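Long-range contacts in integral membrane indolylacetylinositol arabinosyltransferase EmbC (Mycolicibacterium smegmatis, PDB 7BVE), which probably transfers arabinose units at the mycobacterial cell membrane during arabinan synthesis for the cell wall, and binds the drug ethambutol: residues W627-F632 against P713-G718; K728-A733 against T950-V955; D959-D964 against P972-F977; W965-A970 against I991-F996. All blocks are in the same frame, centred on the assembly; numbering follows the deposited sequence.

Contact 1 of 4, residues W627-F632 against P713-G718; sequences WYVSNF and PAWSVG
The contact lies where the membrane part of this GT-C-type glycosyltransferase meets its C-terminal domain. Residues 627-632 belong to the loop between helices 602-619 and 647-668. Residues 713-718 link helix 688-710 to helix 717-723. Three apolar side chain pairs carry the joint. V629 points toward residues 713-718. Its CG1 stands anti to the carbonyl carbon (chi1 -73°), which leaves CG2 in the crowded place between the backbone N and the carbonyl carbon. V629 CB meets the W715 indole at the ring edge, near its plane, 3.7 Å from W715 CZ3. V629 CG2 touches CZ3 and CH2 of the same ring. The two side chains cross at about a right angle. With CG anti to the backbone N (chi1 -174°), the far end of W715 comes nearer the loop, and its six-membered ring makes the contacts. That ring also meets F632 at the edge: F632 CD2 is 4.3 Å from W715 CE3. The F632 ring also has a cation-pi partner in R1035. V717 opens helix 717-723, with S716 at the N-cap; S716 OG makes a weak hydrogen bond to R719 N. The side chain of V717 faces the loop, and its CG2 also passes 4.2 Å from S630 CA. S630 OG itself is weakly hydrogen-bonded to N276 N. Contacts from both V629 and S630 thus converge on one methyl group, and the nearest atom to it is a backbone oxygen: V717 CG2 sits 3.5 Å from V629 O.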
# COMPACT_ATOMS: atom_id res chain seq x y z
N TRP A 627 -3.36 -0.48 20.56
CA TRP A 627 -4.52 -1.27 20.16
C TRP A 627 -5.75 -0.86 20.97
O TRP A 627 -5.78 0.23 21.54
CB TRP A 627 -4.20 -2.76 20.24
CG TRP A 627 -3.30 -3.16 19.14
CD1 TRP A 627 -1.97 -3.39 19.22
CD2 TRP A 627 -3.66 -3.31 17.78
NE1 TRP A 627 -1.48 -3.71 17.98
CE2 TRP A 627 -2.50 -3.66 17.08
CE3 TRP A 627 -4.86 -3.19 17.07
CZ2 TRP A 627 -2.49 -3.90 15.72
CZ3 TRP A 627 -4.85 -3.43 15.73
CH2 TRP A 627 -3.68 -3.78 15.06
N TYR A 628 -6.77 -1.72 21.00
CA TYR A 628 -8.17 -1.41 21.28
C TYR A 628 -8.46 -0.52 22.49
O TYR A 628 -8.88 0.62 22.32
CB TYR A 628 -8.90 -2.77 21.36
CG TYR A 628 -10.28 -2.75 21.94
CD1 TYR A 628 -11.29 -2.02 21.35
CD2 TYR A 628 -10.59 -3.53 23.05
CE1 TYR A 628 -12.55 -2.01 21.89
CE2 TYR A 628 -11.85 -3.53 23.58
CZ TYR A 628 -12.83 -2.76 23.00
OH TYR A 628 -14.10 -2.74 23.52
N VAL A 629 -8.18 -0.96 23.71
CA VAL A 629 -8.37 -0.11 24.88
C VAL A 629 -7.07 0.31 25.52
O VAL A 629 -7.09 0.94 26.58
CB VAL A 629 -9.28 -0.76 25.94
CG1 VAL A 629 -10.70 -0.75 25.48
CG2 VAL A 629 -8.83 -2.16 26.25
N SER A 630 -5.94 0.02 24.90
CA SER A 630 -4.67 0.54 25.36
C SER A 630 -4.44 1.97 24.91
O SER A 630 -3.45 2.58 25.28
CB SER A 630 -3.54 -0.34 24.85
OG SER A 630 -3.68 -1.65 25.36
N ASN A 631 -5.37 2.51 24.13
CA ASN A 631 -5.22 3.78 23.47
C ASN A 631 -5.93 4.90 24.22
O ASN A 631 -5.93 6.04 23.76
CB ASN A 631 -5.78 3.66 22.06
CG ASN A 631 -5.06 4.51 21.08
OD1 ASN A 631 -4.04 5.10 21.40
ND2 ASN A 631 -5.57 4.59 19.86
N PHE A 632 -6.54 4.60 25.36
CA PHE A 632 -7.32 5.58 26.12
C PHE A 632 -6.38 6.52 26.85
O PHE A 632 -5.67 6.11 27.77
CB PHE A 632 -8.24 4.90 27.14
CG PHE A 632 -9.43 4.19 26.57
CD1 PHE A 632 -9.71 4.21 25.21
CD2 PHE A 632 -10.33 3.58 27.41
CE1 PHE A 632 -10.82 3.56 24.72
CE2 PHE A 632 -11.45 2.94 26.92
CZ PHE A 632 -11.69 2.94 25.57
N PRO A 713 -10.30 8.84 37.24
CA PRO A 713 -11.58 8.26 37.67
C PRO A 713 -12.21 7.39 36.61
O PRO A 713 -12.95 6.46 36.94
CB PRO A 713 -12.43 9.49 37.99
CG PRO A 713 -11.50 10.57 38.18
CD PRO A 713 -10.42 10.31 37.19
N ALA A 714 -11.89 7.62 35.34
CA ALA A 714 -12.33 6.75 34.27
C ALA A 714 -11.48 5.48 34.25
O ALA A 714 -10.50 5.35 34.97
CB ALA A 714 -12.28 7.50 32.94
N TRP A 715 -11.87 4.53 33.41
CA TRP A 715 -11.20 3.25 33.32
C TRP A 715 -9.97 3.37 32.45
O TRP A 715 -10.00 4.05 31.42
CB TRP A 715 -12.14 2.20 32.73
CG TRP A 715 -11.61 0.81 32.72
CD1 TRP A 715 -11.64 -0.07 33.75
CD2 TRP A 715 -10.92 0.16 31.66
NE1 TRP A 715 -11.05 -1.25 33.38
CE2 TRP A 715 -10.59 -1.13 32.10
CE3 TRP A 715 -10.55 0.53 30.37
CZ2 TRP A 715 -9.92 -2.04 31.31
CZ3 TRP A 715 -9.89 -0.37 29.58
CH2 TRP A 715 -9.58 -1.64 30.05
N SER A 716 -8.90 2.70 32.85
CA SER A 716 -7.75 2.49 31.98
C SER A 716 -7.22 1.10 32.24
O SER A 716 -7.60 0.45 33.22
CB SER A 716 -6.69 3.56 32.21
OG SER A 716 -6.28 3.55 33.56
N VAL A 717 -6.35 0.63 31.34
CA VAL A 717 -5.77 -0.71 31.42
C VAL A 717 -4.97 -0.87 32.71
O VAL A 717 -5.12 -1.86 33.44
CB VAL A 717 -4.91 -0.99 30.18
CG1 VAL A 717 -4.04 -2.19 30.39
CG2 VAL A 717 -5.79 -1.24 29.00
N GLY A 718 -4.14 0.12 33.02
CA GLY A 718 -3.29 0.02 34.18
C GLY A 718 -4.04 0.13 35.49
O GLY A 718 -3.66 -0.49 36.48

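Contact 2 of 4, residues K728-A733 against T950-V955; sequences KTCGLA and TLQEVV
Q952 leaves its backbone with CG anti to N (chi1 -176°) and then bends at chi2 (63°), which carries its amide across to the sulfur of C730. C730 points toward the helix. C730 SG lies 3.4 Å from Q952 OE1 and 3.5 Å from Q952 CD. This is van der Waals packing. The polar grip on the amide comes from other residues: OE1 accepts a hydrogen bond from Q974 NE2, and NE2 is hydrogen-bonded to S957 OG. Both ends of the amide are therefore held, which would fix its rotation beside the sulfur. C730 forms a disulfide with C973, so the contact sits at one end of a covalent cross-link within the C-terminal domain. The segment 950-955 holds the short helix 951-954, with T950 at its N-cap position. A733 fits against the first turn of that helix. Its carbonyl O receives a weak, bent hydrogen bond from Q952 N (3.3 Å, 131° at the hydrogen). A733 CB faces the helix too, between two side chains: it is 3.7 Å from Q952 OE1 and 4.0 Å from L951 CD2. L951 reaches it with CG anti to the backbone N. The same L951 packs on V736 and V738 of strand 736-738, and L951 CB comes within 3.8 Å of A733 O.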
# COMPACT_ATOMS: atom_id res chain seq x y z
N LYS A 728 -11.70 -7.39 42.45
CA LYS A 728 -12.14 -6.60 41.29
C LYS A 728 -11.43 -7.01 40.00
O LYS A 728 -10.76 -6.22 39.35
CB LYS A 728 -11.97 -5.10 41.55
CG LYS A 728 -12.94 -4.52 42.54
CD LYS A 728 -12.78 -3.02 42.66
CE LYS A 728 -11.54 -2.68 43.47
NZ LYS A 728 -11.43 -1.22 43.74
N THR A 729 -11.59 -8.28 39.64
CA THR A 729 -10.90 -8.85 38.49
C THR A 729 -11.80 -8.97 37.27
O THR A 729 -11.54 -9.82 36.41
CB THR A 729 -10.32 -10.22 38.84
OG1 THR A 729 -11.39 -11.12 39.12
CG2 THR A 729 -9.42 -10.13 40.06
N CYS A 730 -12.84 -8.14 37.21
CA CYS A 730 -13.85 -8.21 36.12
C CYS A 730 -13.42 -7.43 34.88
O CYS A 730 -13.91 -7.76 33.78
CB CYS A 730 -15.20 -7.68 36.60
SG CYS A 730 -16.27 -8.97 37.30
N GLY A 731 -12.54 -6.43 35.02
CA GLY A 731 -12.15 -5.65 33.86
C GLY A 731 -13.03 -4.44 33.63
O GLY A 731 -13.33 -3.67 34.55
N LEU A 732 -13.45 -4.26 32.38
CA LEU A 732 -14.23 -3.11 31.95
C LEU A 732 -15.71 -3.26 32.28
O LEU A 732 -16.46 -2.30 32.14
CB LEU A 732 -14.00 -2.89 30.45
CG LEU A 732 -14.51 -1.71 29.63
CD1 LEU A 732 -14.11 -0.44 30.29
CD2 LEU A 732 -13.93 -1.75 28.25
N ALA A 733 -16.13 -4.42 32.77
CA ALA A 733 -17.54 -4.66 33.04
C ALA A 733 -18.05 -3.95 34.28
O ALA A 733 -19.27 -3.88 34.46
CB ALA A 733 -17.79 -6.15 33.17
N THR A 950 -24.60 -1.56 36.30
CA THR A 950 -23.37 -1.94 35.61
C THR A 950 -23.61 -3.13 34.71
O THR A 950 -24.61 -3.84 34.82
CB THR A 950 -22.26 -2.25 36.61
OG1 THR A 950 -22.65 -3.34 37.45
CG2 THR A 950 -22.00 -1.05 37.48
N LEU A 951 -22.68 -3.35 33.78
CA LEU A 951 -22.81 -4.46 32.84
C LEU A 951 -22.58 -5.81 33.50
O LEU A 951 -23.07 -6.81 33.00
CB LEU A 951 -21.85 -4.25 31.67
CG LEU A 951 -21.81 -5.14 30.43
CD1 LEU A 951 -21.47 -4.29 29.24
CD2 LEU A 951 -20.78 -6.22 30.56
N GLN A 952 -21.87 -5.85 34.62
CA GLN A 952 -21.67 -7.09 35.35
C GLN A 952 -22.94 -7.54 36.06
O GLN A 952 -23.14 -8.74 36.27
CB GLN A 952 -20.50 -6.93 36.32
CG GLN A 952 -20.08 -8.15 37.12
CD GLN A 952 -19.56 -9.28 36.26
OE1 GLN A 952 -18.94 -9.06 35.23
NE2 GLN A 952 -19.77 -10.51 36.71
N GLU A 953 -23.81 -6.60 36.43
CA GLU A 953 -25.07 -6.95 37.06
C GLU A 953 -26.18 -7.26 36.07
O GLU A 953 -27.12 -7.98 36.42
CB GLU A 953 -25.53 -5.82 37.98
CG GLU A 953 -24.60 -5.58 39.13
CD GLU A 953 -25.05 -4.44 40.00
OE1 GLU A 953 -26.05 -3.78 39.64
OE2 GLU A 953 -24.41 -4.19 41.04
N VAL A 954 -26.10 -6.72 34.86
CA VAL A 954 -27.08 -6.99 33.82
C VAL A 954 -26.70 -8.26 33.08
O VAL A 954 -27.44 -9.25 33.08
CB VAL A 954 -27.19 -5.80 32.86
CG1 VAL A 954 -28.12 -6.12 31.73
CG2 VAL A 954 -27.67 -4.58 33.61
N VAL A 955 -25.53 -8.25 32.45
CA VAL A 955 -24.95 -9.42 31.80
C VAL A 955 -24.13 -10.13 32.86
O VAL A 955 -23.01 -9.72 33.17
CB VAL A 955 -24.08 -9.01 30.61
CG1 VAL A 955 -23.57 -10.22 29.89
CG2 VAL A 955 -24.82 -8.06 29.72

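Contact 3 of 4, residues D959-D964 against P972-F977; sequences DPVMLD and PCQRPF
F977 begins at CB, which packs against the P960 ring: F977 CB is 3.9 Å from P960 CB. CG then takes the crowded position between the backbone N and the carbonyl carbon (chi1 63°). This turns the ring along the chain of residues 959-964. CD1 of F977 comes 3.8 Å from V961 O, which lies at the ring edge in its plane. One atom further out, F977 CE1 meets M962 CG at 4.0 Å. M962 is fully extended and runs beside the phenyl group, pointing the same way. The ring also meets that of Y299, their planes inclined at about 45°. The backbones join next to this side chain. V961 N donates to R975 O over 3.1 Å, nearly along the C=O axis. V961 O in turn receives a CA-H...O contact from P976 CA at 3.3 Å. R975 extends alongside P960, pointing the same way, and P960 N lies over one face of the guanidinium. NH1 of R975 is weakly hydrogen-bonded to S958 O. L963 CD1 packs on the Q974 backbone, 4.1 Å from Q974 O, and R288 of helix 281-293 bonds that oxygen. The touching parts run at 88° to each other. The arrangement is that of an irregular loop laid across an edge strand: the weakly bonded strand 961-963 borders the mixed sheet of the C-terminal domain, beside strand 989-992.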
# COMPACT_ATOMS: atom_id res chain seq x y z
N ASP A 959 -24.74 -16.29 31.80
CA ASP A 959 -25.37 -16.33 30.49
C ASP A 959 -24.31 -16.49 29.40
O ASP A 959 -23.21 -15.97 29.54
CB ASP A 959 -26.17 -15.06 30.24
CG ASP A 959 -27.38 -14.96 31.12
OD1 ASP A 959 -27.94 -16.01 31.49
OD2 ASP A 959 -27.79 -13.82 31.44
N PRO A 960 -24.62 -17.21 28.32
CA PRO A 960 -23.68 -17.28 27.20
C PRO A 960 -23.65 -15.97 26.42
O PRO A 960 -24.69 -15.44 26.03
CB PRO A 960 -24.22 -18.44 26.36
CG PRO A 960 -25.64 -18.53 26.71
CD PRO A 960 -25.75 -18.13 28.14
N VAL A 961 -22.45 -15.46 26.21
CA VAL A 961 -22.23 -14.18 25.56
C VAL A 961 -21.44 -14.43 24.29
O VAL A 961 -20.53 -15.26 24.26
CB VAL A 961 -21.46 -13.21 26.50
CG1 VAL A 961 -21.21 -11.87 25.87
CG2 VAL A 961 -22.21 -13.04 27.79
N MET A 962 -21.81 -13.74 23.22
CA MET A 962 -21.00 -13.75 22.00
C MET A 962 -20.00 -12.60 22.08
O MET A 962 -20.32 -11.45 21.81
CB MET A 962 -21.86 -13.65 20.76
CG MET A 962 -21.00 -13.71 19.54
SD MET A 962 -21.81 -13.64 17.97
CE MET A 962 -20.34 -13.54 16.97
N LEU A 963 -18.78 -12.92 22.46
CA LEU A 963 -17.70 -11.95 22.47
C LEU A 963 -17.05 -11.88 21.10
O LEU A 963 -16.97 -12.88 20.39
CB LEU A 963 -16.65 -12.34 23.51
CG LEU A 963 -17.09 -12.34 24.97
CD1 LEU A 963 -16.06 -13.03 25.79
CD2 LEU A 963 -17.24 -10.93 25.42
N ASP A 964 -16.60 -10.70 20.73
CA ASP A 964 -15.80 -10.61 19.52
C ASP A 964 -14.35 -10.94 19.83
O ASP A 964 -13.97 -11.15 20.99
CB ASP A 964 -15.91 -9.22 18.89
CG ASP A 964 -17.30 -8.95 18.36
OD1 ASP A 964 -18.07 -9.91 18.13
OD2 ASP A 964 -17.63 -7.77 18.13
N PRO A 972 -13.27 -10.34 31.12
CA PRO A 972 -12.85 -11.70 31.44
C PRO A 972 -13.80 -12.48 32.33
O PRO A 972 -13.64 -13.70 32.45
CB PRO A 972 -11.52 -11.46 32.17
CG PRO A 972 -11.75 -10.23 32.89
CD PRO A 972 -12.64 -9.37 32.04
N CYS A 973 -14.79 -11.80 32.93
CA CYS A 973 -15.76 -12.46 33.84
C CYS A 973 -16.93 -13.06 33.05
O CYS A 973 -17.59 -13.98 33.58
CB CYS A 973 -16.29 -11.48 34.88
SG CYS A 973 -15.24 -11.34 36.35
N GLN A 974 -17.18 -12.56 31.84
CA GLN A 974 -18.27 -13.02 31.00
C GLN A 974 -17.84 -14.22 30.18
O GLN A 974 -16.75 -14.23 29.60
CB GLN A 974 -18.76 -11.91 30.08
CG GLN A 974 -19.72 -10.95 30.76
CD GLN A 974 -19.04 -9.95 31.64
OE1 GLN A 974 -17.88 -9.62 31.45
NE2 GLN A 974 -19.74 -9.50 32.66
N ARG A 975 -18.72 -15.23 30.09
CA ARG A 975 -18.24 -16.46 29.48
C ARG A 975 -18.77 -16.62 28.06
O ARG A 975 -19.90 -16.24 27.77
CB ARG A 975 -18.62 -17.69 30.31
CG ARG A 975 -20.08 -18.05 30.37
CD ARG A 975 -20.23 -19.40 31.03
NE ARG A 975 -21.61 -19.85 31.06
CZ ARG A 975 -22.19 -20.55 30.09
NH1 ARG A 975 -23.45 -20.93 30.20
NH2 ARG A 975 -21.50 -20.86 29.01
N PRO A 976 -17.96 -17.14 27.15
CA PRO A 976 -18.42 -17.36 25.78
C PRO A 976 -19.29 -18.60 25.69
O PRO A 976 -19.39 -19.40 26.62
CB PRO A 976 -17.12 -17.53 25.00
CG PRO A 976 -16.18 -18.06 25.99
CD PRO A 976 -16.52 -17.44 27.29
N PHE A 977 -19.94 -18.76 24.54
CA PHE A 977 -20.83 -19.89 24.36
C PHE A 977 -20.04 -21.13 23.93
O PHE A 977 -18.99 -21.04 23.30
CB PHE A 977 -21.94 -19.55 23.36
CG PHE A 977 -21.46 -19.23 21.97
CD1 PHE A 977 -21.10 -17.95 21.63
CD2 PHE A 977 -21.42 -20.21 21.00
CE1 PHE A 977 -20.67 -17.66 20.36
CE2 PHE A 977 -20.99 -19.92 19.73
CZ PHE A 977 -20.62 -18.64 19.41

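Contact 4 of 4, residues W965-A970 against I991-F996; sequences WLVGLA and ILPDRF. With 95E (Ethambutol), chain G.
V967 sets CG1 anti to the carbonyl carbon (chi1 -71°), so CG2 takes the crowded place between the backbone N and the carbonyl carbon. Both methyls are used. V967 CG2 lies 3.4 Å from I991 O and 4.0 Å from I991 CG2. CG1 turns to the next peptide and comes 4.0 Å from L992 O. The I991 methyl is in position because CG2 stands anti to its backbone N, and the two side chains cross obliquely. L966 has CG anti to its carbonyl carbon, and its chi2 of 168° carries CD1 onto the proline ring: L966 CD1 is 3.8 Å from P993 CG, the side chains meeting at about a right angle. V967 is the centre of an inverse gamma turn, in the loop that follows strand 961-963. It packs against residues 991-993, where strand 989-992 of the mixed sheet in the C-terminal domain leads toward helix 995-1001, with D994 as the N-cap. The turn also follows a residue of the ethambutol pocket. W965 has CG in the crowded position (chi1 63°), and its CB points away from residues 991-996. Its NE1 is hydrogen-bonded to N1001 O, which helps fix the ring. L966 CG lies over one face of the indole. Ethambutol takes the opposite face, offset toward the rim, with its C13 3.5 Å from W965 CH2.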
# COMPACT_ATOMS: atom_id res chain seq x y z
N TRP A 965 -13.52 -11.01 18.80
CA TRP A 965 -12.17 -11.49 19.02
C TRP A 965 -11.23 -10.41 19.53
O TRP A 965 -10.07 -10.71 19.82
CB TRP A 965 -11.61 -12.11 17.74
CG TRP A 965 -11.46 -11.22 16.58
CD1 TRP A 965 -12.37 -10.98 15.62
CD2 TRP A 965 -10.30 -10.46 16.23
NE1 TRP A 965 -11.87 -10.11 14.69
CE2 TRP A 965 -10.59 -9.77 15.05
CE3 TRP A 965 -9.03 -10.29 16.81
CZ2 TRP A 965 -9.68 -8.93 14.43
CZ3 TRP A 965 -8.14 -9.46 16.20
CH2 TRP A 965 -8.46 -8.79 15.02
N LEU A 966 -11.69 -9.18 19.66
CA LEU A 966 -10.97 -8.13 20.37
C LEU A 966 -11.41 -8.01 21.82
O LEU A 966 -10.57 -7.86 22.71
CB LEU A 966 -11.17 -6.79 19.67
CG LEU A 966 -10.46 -6.55 18.35
CD1 LEU A 966 -11.02 -5.32 17.71
CD2 LEU A 966 -9.00 -6.34 18.61
N VAL A 967 -12.71 -8.09 22.09
CA VAL A 967 -13.23 -7.82 23.43
C VAL A 967 -13.18 -9.14 24.19
O VAL A 967 -14.19 -9.77 24.50
CB VAL A 967 -14.63 -7.21 23.36
CG1 VAL A 967 -14.52 -5.85 22.85
CG2 VAL A 967 -15.49 -7.90 22.34
N GLY A 968 -11.98 -9.53 24.57
CA GLY A 968 -11.88 -10.77 25.31
C GLY A 968 -11.08 -10.67 26.58
O GLY A 968 -11.31 -11.42 27.53
N LEU A 969 -10.14 -9.74 26.61
CA LEU A 969 -9.26 -9.57 27.75
C LEU A 969 -9.69 -8.39 28.61
O LEU A 969 -9.23 -8.27 29.75
CB LEU A 969 -7.82 -9.37 27.27
CG LEU A 969 -6.66 -9.68 28.21
CD1 LEU A 969 -6.57 -11.18 28.43
CD2 LEU A 969 -5.37 -9.15 27.66
N ALA A 970 -10.57 -7.53 28.09
CA ALA A 970 -11.22 -6.50 28.88
C ALA A 970 -12.49 -6.97 29.54
O ALA A 970 -12.94 -6.36 30.52
CB ALA A 970 -11.53 -5.28 28.01
N ILE A 991 -21.10 -8.39 22.53
CA ILE A 991 -20.27 -7.23 22.86
C ILE A 991 -19.38 -6.92 21.66
O ILE A 991 -18.69 -7.81 21.16
CB ILE A 991 -19.44 -7.47 24.13
CG1 ILE A 991 -20.37 -7.68 25.32
CG2 ILE A 991 -18.56 -6.30 24.42
CD1 ILE A 991 -19.70 -8.21 26.52
N LEU A 992 -19.40 -5.68 21.22
CA LEU A 992 -18.70 -5.23 20.03
C LEU A 992 -17.60 -4.25 20.40
O LEU A 992 -17.59 -3.71 21.51
CB LEU A 992 -19.66 -4.55 19.04
CG LEU A 992 -20.75 -5.32 18.30
CD1 LEU A 992 -22.00 -5.46 19.14
CD2 LEU A 992 -21.05 -4.65 17.01
N PRO A 993 -16.63 -4.01 19.51
CA PRO A 993 -15.74 -2.86 19.68
C PRO A 993 -16.40 -1.56 19.24
O PRO A 993 -17.60 -1.53 18.96
CB PRO A 993 -14.55 -3.19 18.77
CG PRO A 993 -14.63 -4.63 18.56
CD PRO A 993 -16.07 -4.97 18.55
N ASP A 994 -15.64 -0.47 19.18
CA ASP A 994 -16.16 0.77 18.64
C ASP A 994 -16.40 0.65 17.13
O ASP A 994 -16.05 -0.35 16.51
CB ASP A 994 -15.23 1.94 18.95
CG ASP A 994 -13.82 1.73 18.42
OD1 ASP A 994 -13.48 0.60 18.03
OD2 ASP A 994 -13.07 2.72 18.38
N ARG A 995 -16.96 1.71 16.55
CA ARG A 995 -17.49 1.63 15.19
C ARG A 995 -16.39 1.46 14.15
O ARG A 995 -16.53 0.66 13.21
CB ARG A 995 -18.32 2.87 14.89
CG ARG A 995 -18.98 2.88 13.54
CD ARG A 995 -19.79 4.14 13.32
NE ARG A 995 -18.95 5.34 13.36
CZ ARG A 995 -18.27 5.80 12.32
NH1 ARG A 995 -17.53 6.90 12.44
NH2 ARG A 995 -18.32 5.18 11.15
N PHE A 996 -15.27 2.17 14.32
CA PHE A 996 -14.13 2.00 13.43
C PHE A 996 -13.52 0.62 13.57
O PHE A 996 -13.05 0.03 12.59
CB PHE A 996 -13.07 3.06 13.71
CG PHE A 996 -13.49 4.46 13.37
CD1 PHE A 996 -13.49 4.89 12.05
CD2 PHE A 996 -13.85 5.35 14.37
CE1 PHE A 996 -13.86 6.18 11.74
CE2 PHE A 996 -14.22 6.64 14.05
CZ PHE A 996 -14.23 7.06 12.74
C2 95E G . -5.29 -18.06 14.61
O12 95E G . -4.87 -9.66 13.57
C11 95E G . -4.58 -10.81 13.61
C10 95E G . -5.57 -11.88 13.16
C13 95E G . -6.98 -11.32 13.02
C14 95E G . -7.45 -11.28 11.57
N9 95E G . -5.60 -12.97 14.12
C8 95E G . -4.67 -13.98 13.67
C7 95E G . -5.24 -15.36 13.93
N6 95E G . -4.96 -15.76 15.29
C3 95E G . -4.33 -17.06 15.23
O1 95E G . -5.10 -18.43 13.50
C4 95E G . -3.98 -17.49 16.65
C5 95E G . -3.62 -16.28 17.49

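Overall arrangement
Contacts 3 and 4 are buried; contacts 1 and 2 are only partly buried. Of the four, contact 1 is the one whose own segments come from the membrane part and the C-terminal domain. The other three lie within that domain. Contacts 3 and 4 share a sheet: strands 961-963 and 989-992 are neighbours in it, and M962 O probably accepts a hydrogen bond from I991 N. Contact 2 is tied to contact 3 by the C730-C973 disulfide and to contact 4 by a probable hydrogen bond from L732 N to A970 O. W715 of contact 1 packs on L732, and Y628 on V967. Contacts 1 and 4 are essentially apolar, while backbone bonds enter contact 2 weakly and contact 3 more firmly.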